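Local atomic coordinates of iron transport multicopper oxidase FET3 (Saccharomyces cerevisiae, PDB entry 1ZPU), a protein that oxidises ferrous to ferric iron at the expense of dioxygen, using four bound copper ions, so that the permease FTR1 can carry the iron into the cell. Residues 336-342 / 367-371; 455-461 / 474-480; 348-352 / 363-367; 316-322 / 381-387. Residues are numbered along the deposited sequence.

Interaction 1: residues 336-342 / 367-371. With NAG (2-acetamido-2-deoxy-beta-D-glucopyranose), chain B.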
# COMPACT_ATOMS: atom_id res chain seq x y z
N PHE A 336 -0.11 11.91 -12.85
CA PHE A 336 1.24 11.53 -13.22
C PHE A 336 1.47 12.18 -14.58
O PHE A 336 0.74 11.88 -15.54
CB PHE A 336 1.40 10.01 -13.30
CG PHE A 336 1.83 9.35 -11.99
CD1 PHE A 336 1.27 8.12 -11.62
CD2 PHE A 336 2.78 9.93 -11.16
CE1 PHE A 336 1.66 7.49 -10.43
CE2 PHE A 336 3.18 9.32 -9.96
CZ PHE A 336 2.61 8.09 -9.59
N ASN A 337 2.45 13.07 -14.67
CA ASN A 337 2.61 13.97 -15.82
C ASN A 337 1.28 14.65 -16.11
O ASN A 337 0.77 15.38 -15.25
CB ASN A 337 3.14 13.23 -17.04
CG ASN A 337 4.51 12.62 -16.80
OD1 ASN A 337 5.35 13.19 -16.09
ND2 ASN A 337 4.75 11.45 -17.40
N ASN A 338 0.71 14.40 -17.28
CA ASN A 338 -0.56 15.03 -17.63
C ASN A 338 -1.75 14.07 -17.64
O ASN A 338 -2.77 14.35 -18.27
CB ASN A 338 -0.45 15.76 -18.97
CG ASN A 338 -0.17 14.82 -20.14
OD1 ASN A 338 0.16 13.64 -19.96
ND2 ASN A 338 -0.28 15.36 -21.37
N ILE A 339 -1.62 12.96 -16.91
CA ILE A 339 -2.63 11.89 -16.91
C ILE A 339 -3.14 11.56 -15.50
O ILE A 339 -2.35 11.34 -14.58
CB ILE A 339 -2.07 10.60 -17.59
CG1 ILE A 339 -1.70 10.90 -19.06
CG2 ILE A 339 -3.07 9.45 -17.52
CD1 ILE A 339 -0.99 9.77 -19.77
N THR A 340 -4.47 11.56 -15.35
CA THR A 340 -5.14 10.97 -14.20
C THR A 340 -5.55 9.58 -14.62
O THR A 340 -6.16 9.43 -15.68
CB THR A 340 -6.48 11.65 -13.89
OG1 THR A 340 -6.43 13.04 -14.24
CG2 THR A 340 -6.87 11.44 -12.44
N TYR A 341 -5.24 8.58 -13.80
CA TYR A 341 -5.64 7.22 -14.14
C TYR A 341 -7.15 7.12 -14.30
O TYR A 341 -7.92 7.46 -13.39
CB TYR A 341 -5.16 6.20 -13.11
CG TYR A 341 -5.72 4.83 -13.43
CD1 TYR A 341 -5.20 4.08 -14.48
CD2 TYR A 341 -6.79 4.31 -12.71
CE1 TYR A 341 -5.72 2.82 -14.79
CE2 TYR A 341 -7.32 3.05 -13.02
CZ TYR A 341 -6.77 2.32 -14.05
OH TYR A 341 -7.28 1.08 -14.36
N THR A 342 -7.57 6.65 -15.47
CA THR A 342 -8.97 6.43 -15.76
C THR A 342 -9.13 4.99 -16.23
O THR A 342 -8.65 4.63 -17.29
CB THR A 342 -9.48 7.41 -16.82
OG1 THR A 342 -8.81 8.67 -16.67
CG2 THR A 342 -10.97 7.60 -16.67
N SER A 367 -4.98 5.38 -23.87
CA SER A 367 -4.23 6.63 -23.74
C SER A 367 -4.39 7.25 -22.35
O SER A 367 -3.52 8.00 -21.90
CB SER A 367 -4.69 7.63 -24.79
OG SER A 367 -6.10 7.75 -24.75
N ASN A 368 -5.50 6.93 -21.68
CA ASN A 368 -5.83 7.57 -20.41
C ASN A 368 -5.66 6.61 -19.24
O ASN A 368 -6.28 6.72 -18.17
CB ASN A 368 -7.25 8.12 -20.44
CG ASN A 368 -7.36 9.47 -19.78
OD1 ASN A 368 -8.05 10.35 -20.28
ND2 ASN A 368 -6.66 9.65 -18.66
N THR A 369 -4.76 5.66 -19.45
CA THR A 369 -4.63 4.53 -18.59
C THR A 369 -3.22 4.54 -17.99
O THR A 369 -2.94 3.87 -16.99
CB THR A 369 -4.91 3.29 -19.43
OG1 THR A 369 -5.66 2.33 -18.68
CG2 THR A 369 -3.63 2.70 -20.01
N HIS A 370 -2.37 5.38 -18.59
CA HIS A 370 -0.94 5.50 -18.27
C HIS A 370 -0.21 4.17 -18.21
O HIS A 370 0.36 3.82 -17.16
CB HIS A 370 -0.69 6.30 -16.99
CG HIS A 370 0.40 7.31 -17.13
ND1 HIS A 370 0.56 8.36 -16.26
CD2 HIS A 370 1.36 7.45 -18.08
CE1 HIS A 370 1.58 9.10 -16.64
NE2 HIS A 370 2.08 8.57 -17.75
N THR A 371 -0.23 3.45 -19.32
CA THR A 371 0.39 2.13 -19.39
C THR A 371 1.76 2.19 -20.03
O THR A 371 1.95 2.84 -21.05
CB THR A 371 -0.51 1.09 -20.09
OG1 THR A 371 -1.52 0.64 -19.17
CG2 THR A 371 0.28 -0.12 -20.51
C1 NAG B . -0.91 14.50 -22.33
C2 NAG B . -2.23 14.28 -23.07
C3 NAG B . -2.01 13.78 -24.51
C4 NAG B . -0.66 14.20 -25.09
C5 NAG B . 0.50 13.81 -24.17
C6 NAG B . 1.63 14.84 -24.15
C7 NAG B . -4.31 13.13 -22.43
C8 NAG B . -4.82 12.13 -23.44
N2 NAG B . -2.99 13.30 -22.31
O3 NAG B . -3.05 14.24 -25.35
O4 NAG B . -0.49 13.56 -26.33
O5 NAG B . 0.05 13.58 -22.84
O6 NAG B . 2.00 15.15 -25.48
O7 NAG B . -5.10 13.77 -21.73

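Interaction 2: residues 455-461 / 474-480. With NAG (2-acetamido-2-deoxy-beta-D-glucopyranose), chain C.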
# COMPACT_ATOMS: atom_id res chain seq x y z
N ASN A 455 9.52 -10.34 -13.67
CA ASN A 455 8.27 -10.87 -13.14
C ASN A 455 7.10 -10.54 -14.05
O ASN A 455 6.32 -9.64 -13.75
CB ASN A 455 8.03 -10.33 -11.73
CG ASN A 455 6.92 -11.07 -11.01
OD1 ASN A 455 6.40 -12.07 -11.51
ND2 ASN A 455 6.55 -10.59 -9.84
N PRO A 456 6.97 -11.28 -15.17
CA PRO A 456 5.88 -11.04 -16.11
C PRO A 456 4.55 -10.82 -15.38
O PRO A 456 4.17 -11.63 -14.54
CB PRO A 456 5.85 -12.32 -16.96
CG PRO A 456 7.28 -12.77 -16.97
CD PRO A 456 7.85 -12.38 -15.62
N GLY A 457 3.89 -9.71 -15.69
CA GLY A 457 2.62 -9.37 -15.05
C GLY A 457 2.13 -7.98 -15.37
O GLY A 457 2.73 -7.26 -16.17
N VAL A 458 1.03 -7.59 -14.73
CA VAL A 458 0.46 -6.27 -14.91
C VAL A 458 0.48 -5.66 -13.54
O VAL A 458 -0.19 -6.16 -12.64
CB VAL A 458 -0.99 -6.34 -15.47
CG1 VAL A 458 -1.59 -4.97 -15.55
CG2 VAL A 458 -1.00 -6.99 -16.84
N TRP A 459 1.26 -4.59 -13.36
CA TRP A 459 1.54 -4.06 -12.04
C TRP A 459 1.18 -2.58 -11.86
O TRP A 459 1.61 -1.74 -12.64
CB TRP A 459 3.01 -4.27 -11.68
CG TRP A 459 3.55 -5.66 -11.89
CD1 TRP A 459 4.58 -6.01 -12.71
CD2 TRP A 459 3.10 -6.87 -11.27
NE1 TRP A 459 4.80 -7.35 -12.64
CE2 TRP A 459 3.91 -7.91 -11.77
CE3 TRP A 459 2.09 -7.19 -10.36
CZ2 TRP A 459 3.74 -9.24 -11.38
CZ3 TRP A 459 1.93 -8.51 -9.97
CH2 TRP A 459 2.75 -9.51 -10.48
N PHE A 460 0.42 -2.29 -10.81
CA PHE A 460 -0.03 -0.94 -10.49
C PHE A 460 1.08 -0.19 -9.77
O PHE A 460 1.69 -0.71 -8.83
CB PHE A 460 -1.30 -1.00 -9.62
CG PHE A 460 -2.29 0.11 -9.86
CD1 PHE A 460 -2.10 1.06 -10.86
CD2 PHE A 460 -3.45 0.19 -9.09
CE1 PHE A 460 -3.04 2.09 -11.07
CE2 PHE A 460 -4.41 1.21 -9.31
CZ PHE A 460 -4.20 2.16 -10.29
N PHE A 461 1.38 1.02 -10.23
CA PHE A 461 2.26 1.91 -9.49
C PHE A 461 1.50 3.17 -9.09
O PHE A 461 1.12 3.96 -9.96
CB PHE A 461 3.51 2.28 -10.29
CG PHE A 461 4.42 3.22 -9.57
CD1 PHE A 461 5.26 2.75 -8.57
CD2 PHE A 461 4.43 4.57 -9.89
CE1 PHE A 461 6.10 3.62 -7.89
CE2 PHE A 461 5.27 5.46 -9.21
CZ PHE A 461 6.11 4.97 -8.21
N GLY A 474 -2.10 7.09 -10.29
CA GLY A 474 -1.60 5.75 -10.59
C GLY A 474 -1.27 5.53 -12.04
O GLY A 474 -1.80 6.21 -12.92
N LEU A 475 -0.39 4.57 -12.29
CA LEU A 475 -0.01 4.18 -13.64
C LEU A 475 0.20 2.67 -13.72
O LEU A 475 0.40 2.02 -12.70
CB LEU A 475 1.24 4.92 -14.12
CG LEU A 475 2.55 4.83 -13.35
CD1 LEU A 475 3.23 3.52 -13.63
CD2 LEU A 475 3.41 5.96 -13.84
N VAL A 476 0.14 2.12 -14.93
CA VAL A 476 0.13 0.68 -15.11
C VAL A 476 1.37 0.18 -15.85
O VAL A 476 1.72 0.68 -16.93
CB VAL A 476 -1.14 0.22 -15.86
CG1 VAL A 476 -1.15 -1.29 -16.06
CG2 VAL A 476 -2.39 0.67 -15.12
N LEU A 477 2.04 -0.80 -15.25
CA LEU A 477 3.21 -1.43 -15.85
C LEU A 477 2.88 -2.81 -16.40
O LEU A 477 2.43 -3.68 -15.65
CB LEU A 477 4.34 -1.54 -14.82
CG LEU A 477 4.89 -0.23 -14.26
CD1 LEU A 477 6.03 -0.53 -13.32
CD2 LEU A 477 5.38 0.72 -15.35
N VAL A 478 3.10 -3.03 -17.68
CA VAL A 478 2.90 -4.34 -18.28
C VAL A 478 4.28 -4.94 -18.55
O VAL A 478 5.00 -4.50 -19.45
CB VAL A 478 2.06 -4.26 -19.58
CG1 VAL A 478 1.90 -5.63 -20.20
CG2 VAL A 478 0.71 -3.66 -19.28
N GLU A 479 4.65 -5.93 -17.74
CA GLU A 479 5.94 -6.59 -17.83
C GLU A 479 5.90 -7.74 -18.84
O GLU A 479 5.05 -8.62 -18.75
CB GLU A 479 6.28 -7.14 -16.46
CG GLU A 479 7.74 -7.11 -16.11
CD GLU A 479 7.94 -6.94 -14.62
OE1 GLU A 479 7.35 -5.99 -14.05
OE2 GLU A 479 8.67 -7.75 -14.01
N ASP A 480 6.85 -7.74 -19.78
CA ASP A 480 6.78 -8.54 -21.01
C ASP A 480 5.49 -9.35 -21.19
O ASP A 480 5.38 -10.49 -20.74
CB ASP A 480 8.04 -9.41 -21.26
CG ASP A 480 8.19 -10.53 -20.25
OD1 ASP A 480 7.69 -10.38 -19.12
OD2 ASP A 480 8.81 -11.56 -20.60
C1 NAG C . 9.75 -14.84 -10.90
C2 NAG C . 10.84 -14.11 -10.12
C3 NAG C . 12.21 -14.25 -10.78
C4 NAG C . 12.52 -15.72 -11.09
C5 NAG C . 11.32 -16.37 -11.79
C6 NAG C . 11.54 -17.86 -12.05
C7 NAG C . 10.24 -12.23 -8.69
C8 NAG C . 9.74 -10.82 -8.63
N2 NAG C . 10.51 -12.71 -9.91
O3 NAG C . 13.18 -13.73 -9.89
O4 NAG C . 13.74 -15.85 -11.82
O5 NAG C . 10.14 -16.20 -11.02
O6 NAG C . 11.68 -18.52 -10.81
O7 NAG C . 10.39 -12.88 -7.64

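Interaction 3: residues 348-352 / 363-367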
# COMPACT_ATOMS: atom_id res chain seq x y z
N THR A 348 -6.69 -4.64 -17.92
CA THR A 348 -5.41 -4.69 -18.63
C THR A 348 -5.02 -6.12 -18.99
O THR A 348 -4.81 -6.43 -20.17
CB THR A 348 -4.27 -4.06 -17.81
OG1 THR A 348 -4.70 -2.81 -17.25
CG2 THR A 348 -3.04 -3.81 -18.70
N LEU A 349 -4.94 -6.99 -17.98
CA LEU A 349 -4.55 -8.39 -18.17
C LEU A 349 -5.43 -9.12 -19.19
O LEU A 349 -4.92 -9.87 -20.03
CB LEU A 349 -4.52 -9.14 -16.84
CG LEU A 349 -4.09 -10.61 -16.79
CD1 LEU A 349 -2.67 -10.81 -17.27
CD2 LEU A 349 -4.24 -11.11 -15.38
N MET A 350 -6.73 -8.88 -19.14
CA MET A 350 -7.66 -9.51 -20.05
C MET A 350 -7.38 -9.16 -21.52
O MET A 350 -7.62 -9.99 -22.42
CB MET A 350 -9.10 -9.16 -19.66
CG MET A 350 -9.72 -10.11 -18.64
SD MET A 350 -8.90 -10.17 -17.03
CE MET A 350 -10.17 -10.97 -16.04
N THR A 351 -6.86 -7.96 -21.77
CA THR A 351 -6.53 -7.58 -23.15
C THR A 351 -5.20 -8.19 -23.58
O THR A 351 -5.10 -8.66 -24.71
CB THR A 351 -6.64 -6.05 -23.48
OG1 THR A 351 -5.35 -5.43 -23.44
CG2 THR A 351 -7.61 -5.33 -22.56
N VAL A 352 -4.21 -8.22 -22.70
CA VAL A 352 -2.94 -8.91 -23.02
C VAL A 352 -3.16 -10.41 -23.33
O VAL A 352 -2.52 -10.97 -24.23
CB VAL A 352 -1.78 -8.66 -21.99
CG1 VAL A 352 -2.24 -7.89 -20.79
CG2 VAL A 352 -1.08 -9.97 -21.59
N GLU A 363 -0.29 1.17 -27.60
CA GLU A 363 -1.49 1.87 -28.03
C GLU A 363 -2.78 1.17 -27.60
O GLU A 363 -3.76 1.84 -27.25
CB GLU A 363 -1.47 2.06 -29.55
CG GLU A 363 -2.48 3.06 -30.05
CD GLU A 363 -2.50 3.16 -31.55
OE1 GLU A 363 -2.81 2.14 -32.23
OE2 GLU A 363 -2.23 4.26 -32.07
N ILE A 364 -2.76 -0.16 -27.62
CA ILE A 364 -3.98 -0.96 -27.41
C ILE A 364 -4.46 -0.97 -25.97
O ILE A 364 -5.60 -1.37 -25.70
CB ILE A 364 -3.83 -2.43 -27.87
CG1 ILE A 364 -2.80 -3.17 -27.01
CG2 ILE A 364 -3.49 -2.50 -29.35
CD1 ILE A 364 -3.16 -4.61 -26.73
N TYR A 365 -3.60 -0.54 -25.05
CA TYR A 365 -3.97 -0.53 -23.64
C TYR A 365 -4.63 0.78 -23.22
O TYR A 365 -5.08 0.90 -22.08
CB TYR A 365 -2.76 -0.83 -22.77
CG TYR A 365 -2.13 -2.17 -23.03
CD1 TYR A 365 -1.04 -2.29 -23.88
CD2 TYR A 365 -2.63 -3.33 -22.42
CE1 TYR A 365 -0.46 -3.51 -24.12
CE2 TYR A 365 -2.04 -4.56 -22.66
CZ TYR A 365 -0.96 -4.64 -23.51
OH TYR A 365 -0.36 -5.85 -23.77
N GLY A 366 -4.68 1.75 -24.13
CA GLY A 366 -5.36 3.01 -23.88
C GLY A 366 -4.43 4.19 -23.67
O GLY A 366 -3.26 4.02 -23.33
N SER A 367 -4.98 5.38 -23.87
CA SER A 367 -4.23 6.63 -23.74
C SER A 367 -4.39 7.25 -22.35
O SER A 367 -3.52 8.00 -21.90
CB SER A 367 -4.69 7.63 -24.79
OG SER A 367 -6.10 7.75 -24.75

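Interaction 4: residues 316-322 / 381-387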
# COMPACT_ATOMS: atom_id res chain seq x y z
N HIS A 316 15.27 1.32 -19.37
CA HIS A 316 13.99 1.96 -19.52
C HIS A 316 13.83 2.95 -18.37
O HIS A 316 13.79 2.55 -17.20
CB HIS A 316 12.89 0.89 -19.46
CG HIS A 316 11.56 1.34 -19.96
ND1 HIS A 316 11.23 2.67 -20.14
CD2 HIS A 316 10.45 0.64 -20.30
CE1 HIS A 316 9.99 2.77 -20.58
NE2 HIS A 316 9.49 1.55 -20.67
N VAL A 317 13.75 4.24 -18.70
CA VAL A 317 13.51 5.28 -17.68
C VAL A 317 12.11 5.85 -17.81
O VAL A 317 11.72 6.35 -18.86
CB VAL A 317 14.57 6.41 -17.73
CG1 VAL A 317 14.28 7.46 -16.65
CG2 VAL A 317 15.96 5.85 -17.55
N ILE A 318 11.35 5.75 -16.72
CA ILE A 318 10.04 6.37 -16.63
C ILE A 318 10.14 7.61 -15.72
O ILE A 318 10.44 7.48 -14.53
CB ILE A 318 8.99 5.36 -16.07
CG1 ILE A 318 8.95 4.10 -16.94
CG2 ILE A 318 7.61 5.99 -15.95
CD1 ILE A 318 8.26 2.92 -16.32
N THR A 319 9.91 8.80 -16.27
CA THR A 319 9.92 10.03 -15.48
C THR A 319 8.50 10.57 -15.32
O THR A 319 7.84 10.89 -16.30
CB THR A 319 10.86 11.11 -16.07
OG1 THR A 319 12.20 10.60 -16.10
CG2 THR A 319 10.85 12.38 -15.22
N VAL A 320 8.04 10.66 -14.09
CA VAL A 320 6.71 11.18 -13.84
C VAL A 320 6.72 12.33 -12.84
O VAL A 320 7.39 12.27 -11.81
CB VAL A 320 5.72 10.07 -13.38
CG1 VAL A 320 5.54 9.03 -14.48
CG2 VAL A 320 6.20 9.40 -12.11
N ASP A 321 5.97 13.38 -13.17
CA ASP A 321 5.77 14.50 -12.24
C ASP A 321 4.41 14.34 -11.57
O ASP A 321 3.43 14.00 -12.22
CB ASP A 321 5.86 15.85 -12.96
CG ASP A 321 7.28 16.14 -13.48
OD1 ASP A 321 8.19 15.31 -13.29
OD2 ASP A 321 7.48 17.21 -14.10
N VAL A 322 4.38 14.57 -10.26
CA VAL A 322 3.18 14.42 -9.47
C VAL A 322 2.62 15.79 -9.11
O VAL A 322 3.28 16.59 -8.46
CB VAL A 322 3.46 13.66 -8.17
CG1 VAL A 322 2.22 13.62 -7.30
CG2 VAL A 322 3.94 12.25 -8.48
N GLU A 381 13.90 2.05 -14.38
CA GLU A 381 14.09 3.11 -13.41
C GLU A 381 12.88 4.04 -13.44
O GLU A 381 12.49 4.54 -14.51
CB GLU A 381 15.38 3.87 -13.70
CG GLU A 381 15.53 5.21 -13.02
CD GLU A 381 16.89 5.84 -13.25
OE1 GLU A 381 17.89 5.33 -12.69
OE2 GLU A 381 16.98 6.86 -13.98
N ILE A 382 12.28 4.26 -12.27
CA ILE A 382 11.19 5.21 -12.13
C ILE A 382 11.73 6.47 -11.46
O ILE A 382 12.26 6.43 -10.35
CB ILE A 382 10.00 4.62 -11.33
CG1 ILE A 382 9.28 3.57 -12.16
CG2 ILE A 382 9.00 5.70 -10.96
CD1 ILE A 382 8.37 2.66 -11.36
N VAL A 383 11.60 7.58 -12.15
CA VAL A 383 11.95 8.88 -11.60
C VAL A 383 10.66 9.60 -11.26
O VAL A 383 9.82 9.85 -12.13
CB VAL A 383 12.78 9.74 -12.60
CG1 VAL A 383 13.13 11.09 -11.98
CG2 VAL A 383 14.05 9.00 -13.03
N LEU A 384 10.49 9.92 -9.98
CA LEU A 384 9.29 10.57 -9.54
C LEU A 384 9.63 11.95 -8.98
O LEU A 384 10.40 12.07 -8.04
CB LEU A 384 8.56 9.70 -8.51
CG LEU A 384 7.18 10.16 -8.02
CD1 LEU A 384 6.26 8.98 -7.90
CD2 LEU A 384 7.27 10.89 -6.71
N ASN A 385 9.04 12.98 -9.60
CA ASN A 385 9.22 14.37 -9.19
C ASN A 385 7.95 14.96 -8.57
O ASN A 385 6.98 15.26 -9.28
CB ASN A 385 9.65 15.22 -10.39
CG ASN A 385 10.90 14.70 -11.05
OD1 ASN A 385 11.92 14.48 -10.39
ND2 ASN A 385 10.85 14.52 -12.36
N ASN A 386 7.94 15.13 -7.25
CA ASN A 386 6.81 15.74 -6.55
C ASN A 386 6.71 17.23 -6.78
O ASN A 386 7.57 18.00 -6.34
CB ASN A 386 6.85 15.46 -5.05
CG ASN A 386 5.53 15.77 -4.36
OD1 ASN A 386 4.49 15.85 -5.00
ND2 ASN A 386 5.57 15.94 -3.04
N GLN A 387 5.65 17.64 -7.46
CA GLN A 387 5.38 19.06 -7.71
C GLN A 387 4.36 19.56 -6.69
O GLN A 387 4.00 20.74 -6.67
CB GLN A 387 4.83 19.23 -9.11
CG GLN A 387 5.49 20.32 -9.92
CD GLN A 387 6.71 19.82 -10.65
OE1 GLN A 387 6.82 18.63 -10.96
NE2 GLN A 387 7.65 20.72 -10.93

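Interaction 1: residues 336-342 / 367-371
Ile339 and His370 form the centre of this contact between two loops of the third cupredoxin-like domain. Ile339, with chi1 m and chi2 t, lays CD1 3.8 Å from the centroid of the His370 imidazole and 11° off the ring normal, a CH-pi contact over the face. His370 presents that face with an off-well chi1 of -135°. Asn338 lies within the type II' turn from Phe336 to Ile339, its ND2 bonded to C1 of the NAG at 1.4 Å. Phe336 CB is 3.5 Å from His370 CE1, but its ring leads away to Phe394, near the copper ligands His462 and Cys463. One hydrogen bond joins the segments, Thr342 N to Asn368 O at 3.0 Å. Thr342 OG1, at an off-well chi1 of -34°, donates to Thr340 O at 2.9 Å; Asn368 OD1 accepts from the backbone of Glu524. Tyr341 CD1 lies 3.4 Å from Thr369 O, at the ring edge. With one backbone bond across, the contact leans on side chains, chiefly Ile339 on His370, next to a glycosylated turn.

Interaction 2: residues 455-461 / 474-480
This antiparallel strand pair belongs to a cupredoxin-like beta-sandwich, its first strand running on into the copper ligands His462 and Cys463. The axes of 457-461 and 474-479 come within 4.6 Å, with 156° between their N-to-C directions. Two hydrogen-bonded pairs have both bonds in place: Trp459 N to Leu477 O at 2.7 Å with Leu477 N to Trp459 O at 2.8 Å, and Phe461 N to Leu475 O with Leu475 N to Phe461 O, both 2.8 Å. Between them lies the non-hydrogen-bonded pair Phe460-Val476. Val458, Phe460, Val476 and Val478 share one face, where Val458 CG1 meets Val476 CG1 at 3.7 Å; Trp459, Phe461, Leu475 and Leu477 occupy the other. A CB on Gly474 would clash with Phe460 CE1. At the far end Glu479 OE2 accepts from Asn455 N at 2.7 Å, while OE1 bonds His399, and Trp459 NE1 donates to Asn455 O at 3.0 Å. Thus backbone bonds fix the register beside the copper ligands, and a buried carboxylate holds the loop entering the first strand, through Asn455 N.

Interaction 3: residues 348-352 / 363-367
Residues 348-352 form a short helix and 363-365 a 3-10 segment, both in the connection that precedes strand 371-374 of the third cupredoxin-like domain. Within the helix, Val352 N bonds to Thr348 O at 3.2 Å; the 3-10 segment ends with Gly366 N bonded to Glu363 O at 3.3 Å. The backbones stay well apart, the nearest CA atoms, those of Thr348 and Tyr365, being 6.7 Å from each other, and no hydrogen bond crosses. Side chains bridge the gap, burying only 174 Å² in total. Tyr365, with chi1 m, reaches along the helix: Thr348 CG2 lies 3.8 Å from its CD2, Thr351 OG1 3.5 Å from its CE2, and Val352 CG1 3.8 Å from CE2, at the ring edge. Ile364 adds its CD1, 4.0 Å from Thr351 OG1. The hydroxyls of Tyr365 and Thr348 find their hydrogen-bond partners outside the two segments, Ala359 O and Phe77 O respectively. Thr348 also packs on Val476 and Val478, so the helix lies against the sheet. The phenol oxygen touches the helix, Tyr365 OH lying 3.6 Å from Val352 CB.

Interaction 4: residues 316-322 / 381-387
Ile318, Val320 and Val322 of one strand share a buried face with Ile382 and Leu384 of the other. Along this face Ile318 CB is 4.3 Å from Ile382 CG1, Val320 CG2 is 4.2 Å from Leu384 CD1, and Val322 CG2 is 3.9 Å from Leu384 CG. The strands run parallel, their short axes 4.6 Å apart at 15°. Bonds alternate between them: Ile318 N to Glu381 O and Val320 N to Val383 O, both 2.8 Å, interleave with Val383 N to Ile318 O at 2.6 Å and Asn385 N to Val320 O at 2.8 Å. The opposite face is mixed, with Val317 CG1 3.9 Å from Val383 CG2 and Thr319 CG2 3.6 Å from Asn385 ND2. Toward its C-terminal end Asn385 ND2 donates to Asp321 OD1 at 2.9 Å; at the N-terminal end of 381-386, Glu381 makes a salt bridge with Arg450. Past the strand end, Gln387 N still bonds Val322 O at 2.8 Å. In this sheet of the third cupredoxin-like domain, strand 332-336 flanks 316-326 and 446-452 flanks 379-386; the apolar face meets Phe336 and Phe394, and Asn386 touches the type 1 copper ligand His392 on strand 392-396.

In the fold
Interaction 4 closes the widest loop, pairing strand 316-326 with strand 379-386, and interactions 1 and 3 both nest inside it. Strand 332-336 turns back beside 316-326 and leads into interaction 1, where 336-342 returns to 367-371. Within that loop, helix 348-352 meets 363-367 in interaction 3, which shares Ser367 with interaction 1. Interaction 2 follows in series as the antiparallel pair 455-461 and 474-480, joined through helix 466-470. It ties the parts together: His370 O lies 2.8 Å from Val476 N, a probable hydrogen bond; Thr348 packs on Val458; and Leu477 CD2 reaches Ile318 CD1 at 3.8 Å, joining the two sheets of the sandwich. Interactions 3 and 4 do not touch.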